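Local coordinates for protein enoyl-CoA hydratase, EchA3 (Mycobacterium marinum M, PDB 3R6H) that probably acts as a lyase of the enoyl-CoA hydratase/isomerase family in lipid metabolism, adopting the crotonase fold, at residues Gln34-Ala39 and Phe85-Arg90. Numbering follows the deposited sequence.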
loop_
_atom_site.group_PDB
_atom_site.type_symbol
_atom_site.label_atom_id
_atom_site.label_comp_id
_atom_site.label_asym_id
_atom_site.label_seq_id
_atom_site.Cartn_x
_atom_site.Cartn_y
_atom_site.Cartn_z
ATOM N N GLN A 34 -11.411 17.666 -25.384
ATOM C CA GLN A 34 -11.011 18.976 -25.854
ATOM C C GLN A 34 -11.558 20.053 -24.933
ATOM O O GLN A 34 -10.850 20.990 -24.588
ATOM C CB GLN A 34 -11.523 19.211 -27.283
ATOM C CG GLN A 34 -11.087 20.536 -27.856
ATOM C CD GLN A 34 -11.469 20.680 -29.318
ATOM O OE1 GLN A 34 -11.080 19.859 -30.158
ATOM N NE2 GLN A 34 -12.220 21.727 -29.633
ATOM N N ALA A 35 -12.806 19.886 -24.508
ATOM C CA ALA A 35 -13.470 20.853 -23.632
ATOM C C ALA A 35 -12.784 20.931 -22.271
ATOM O O ALA A 35 -12.583 22.021 -21.719
ATOM C CB ALA A 35 -14.934 20.508 -23.481
ATOM N N LEU A 36 -12.393 19.773 -21.739
ATOM C CA LEU A 36 -11.632 19.735 -20.488
ATOM C C LEU A 36 -10.281 20.401 -20.632
ATOM O O LEU A 36 -9.880 21.189 -19.778
ATOM C CB LEU A 36 -11.433 18.299 -20.025
ATOM C CG LEU A 36 -12.604 17.628 -19.317
ATOM C CD1 LEU A 36 -12.365 16.066 -19.177
ATOM C CD2 LEU A 36 -12.908 18.281 -17.952
ATOM N N ASN A 37 -9.550 20.067 -21.704
ATOM C CA ASN A 37 -8.256 20.680 -21.906
ATOM C C ASN A 37 -8.331 22.203 -22.027
ATOM O O ASN A 37 -7.472 22.904 -21.523
ATOM C CB ASN A 37 -7.541 20.045 -23.102
ATOM C CG ASN A 37 -6.819 18.792 -22.727
ATOM O OD1 ASN A 37 -6.040 18.784 -21.762
ATOM N ND2 ASN A 37 -7.058 17.721 -23.463
ATOM N N GLU A 38 -9.357 22.703 -22.720
ATOM C CA GLU A 38 -9.539 24.141 -22.892
ATOM C C GLU A 38 -9.885 24.807 -21.563
ATOM O O GLU A 38 -9.466 25.942 -21.289
ATOM C CB GLU A 38 -10.601 24.419 -23.972
ATOM C CG GLU A 38 -10.071 24.086 -25.384
ATOM C CD GLU A 38 -11.103 24.202 -26.505
ATOM O OE1 GLU A 38 -12.285 24.457 -26.218
ATOM O OE2 GLU A 38 -10.714 23.998 -27.689
ATOM N N ALA A 39 -10.633 24.100 -20.723
ATOM C CA ALA A 39 -10.987 24.626 -19.408
ATOM C C ALA A 39 -9.752 24.701 -18.504
ATOM O O ALA A 39 -9.547 25.672 -17.779
ATOM C CB ALA A 39 -12.087 23.780 -18.759
ATOM N N PHE A 85 -5.429 9.473 -21.184
ATOM C CA PHE A 85 -4.295 9.286 -20.286
ATOM C C PHE A 85 -3.401 10.491 -20.234
ATOM O O PHE A 85 -2.806 10.749 -19.201
ATOM C CB PHE A 85 -3.568 7.977 -20.620
ATOM C CG PHE A 85 -4.459 6.800 -20.444
ATOM C CD1 PHE A 85 -5.063 6.596 -19.209
ATOM C CD2 PHE A 85 -4.731 5.922 -21.487
ATOM C CE1 PHE A 85 -5.936 5.515 -19.021
ATOM C CE2 PHE A 85 -5.610 4.845 -21.300
ATOM C CZ PHE A 85 -6.220 4.668 -20.089
ATOM N N GLU A 86 -3.338 11.272 -21.328
ATOM C CA GLU A 86 -2.650 12.554 -21.244
ATOM C C GLU A 86 -3.340 13.508 -20.225
ATOM O O GLU A 86 -2.663 14.251 -19.485
ATOM C CB GLU A 86 -2.574 13.228 -22.608
ATOM C CG GLU A 86 -1.641 14.412 -22.599
ATOM C CD GLU A 86 -0.176 13.995 -22.433
ATOM O OE1 GLU A 86 0.254 13.052 -23.141
ATOM O OE2 GLU A 86 0.525 14.588 -21.566
ATOM N N LEU A 87 -4.667 13.509 -20.193
ATOM C CA LEU A 87 -5.391 14.277 -19.176
ATOM C C LEU A 87 -5.037 13.824 -17.750
ATOM O O LEU A 87 -4.827 14.672 -16.878
ATOM C CB LEU A 87 -6.914 14.258 -19.378
ATOM C CG LEU A 87 -7.519 15.310 -20.309
ATOM C CD1 LEU A 87 -8.911 14.865 -20.799
ATOM C CD2 LEU A 87 -7.551 16.687 -19.624
ATOM N N SER A 88 -4.995 12.514 -17.506
ATOM C CA SER A 88 -4.512 12.017 -16.193
ATOM C C SER A 88 -3.131 12.544 -15.856
ATOM O O SER A 88 -2.884 12.984 -14.747
ATOM C CB SER A 88 -4.466 10.481 -16.132
ATOM O OG SER A 88 -5.758 9.934 -16.074
ATOM N N TYR A 89 -2.216 12.480 -16.822
ATOM C CA TYR A 89 -0.860 12.963 -16.645
ATOM C C TYR A 89 -0.866 14.466 -16.320
ATOM O O TYR A 89 -0.163 14.916 -15.424
ATOM C CB TYR A 89 -0.042 12.716 -17.927
ATOM C CG TYR A 89 1.429 13.060 -17.754
ATOM C CD1 TYR A 89 1.875 14.373 -17.852
ATOM C CD2 TYR A 89 2.356 12.079 -17.471
ATOM C CE1 TYR A 89 3.197 14.693 -17.644
ATOM C CE2 TYR A 89 3.671 12.386 -17.281
ATOM C CZ TYR A 89 4.099 13.683 -17.363
ATOM O OH TYR A 89 5.443 13.955 -17.163
ATOM N N ARG A 90 -1.673 15.225 -17.052
ATOM C CA ARG A 90 -1.769 16.675 -16.880
ATOM C C ARG A 90 -2.237 17.035 -15.473
ATOM O O ARG A 90 -1.691 17.954 -14.852
ATOM C CB ARG A 90 -2.713 17.297 -17.930
ATOM C CG ARG A 90 -2.683 18.797 -17.920
ATOM C CD ARG A 90 -3.454 19.419 -19.057
ATOM N NE ARG A 90 -3.388 20.882 -18.989
ATOM C CZ ARG A 90 -4.022 21.717 -19.834
ATOM N NH1 ARG A 90 -4.808 21.256 -20.784
ATOM N NH2 ARG A 90 -3.886 23.031 -19.705
#
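Arg90 reaches from helix 75-92 to helix 30-46 and grips Asn37 at two oxygens. Its CB sets out toward the partner helix; CG is anti to the backbone N (chi1 -171°), and the chain beyond it is fully extended to NE, spanning the gap between two nearly parallel helices whose axes, over these segments, are 11.2 Å apart. On the way Arg90 CD passes Asn37 OD1 at 3.8 Å. At the tip, NH1 does the bonding. Arg90 NH1 donates to Asn37 OD1 over 2.9 Å, with the oxygen at the guanidinium edge and close to its plane; amide and guanidinium planes lie only 16° apart. Arg90 NH1 gives a second, longer and more bent bond to Asn37 O at 3.2 Å, and this oxygen sits 31° out of the guanidinium plane. NH2 turns to the acids one and two turns further along helix 30-46, forming salt bridges with Asp41 and Asp44.

Leu87, one turn earlier on helix 75-92, meets the same amide. Leu87 CD2 approaches Asn37 OD1 at 3.4 Å, while Asn37 ND2 lies 4.0 Å from Leu87 CG; the amide and the branched end of Leu87 meet from opposite directions. Leu87 CD1 touches Leu36 CD1 at 4.0 Å, the two side chains crossing at about a right angle, and Leu36 carries the apolar contact on to Val7 of strand 7-12.

The pairing thus joins two helices of the crotonase-like fold through a buried leucine contact beside two hydrogen bonds from Arg90 NH1. Sharing the arginine between two neutral oxygens and two carboxylates fixes the rotation of its guanidinium, and the aspartates probably offset its positive charge.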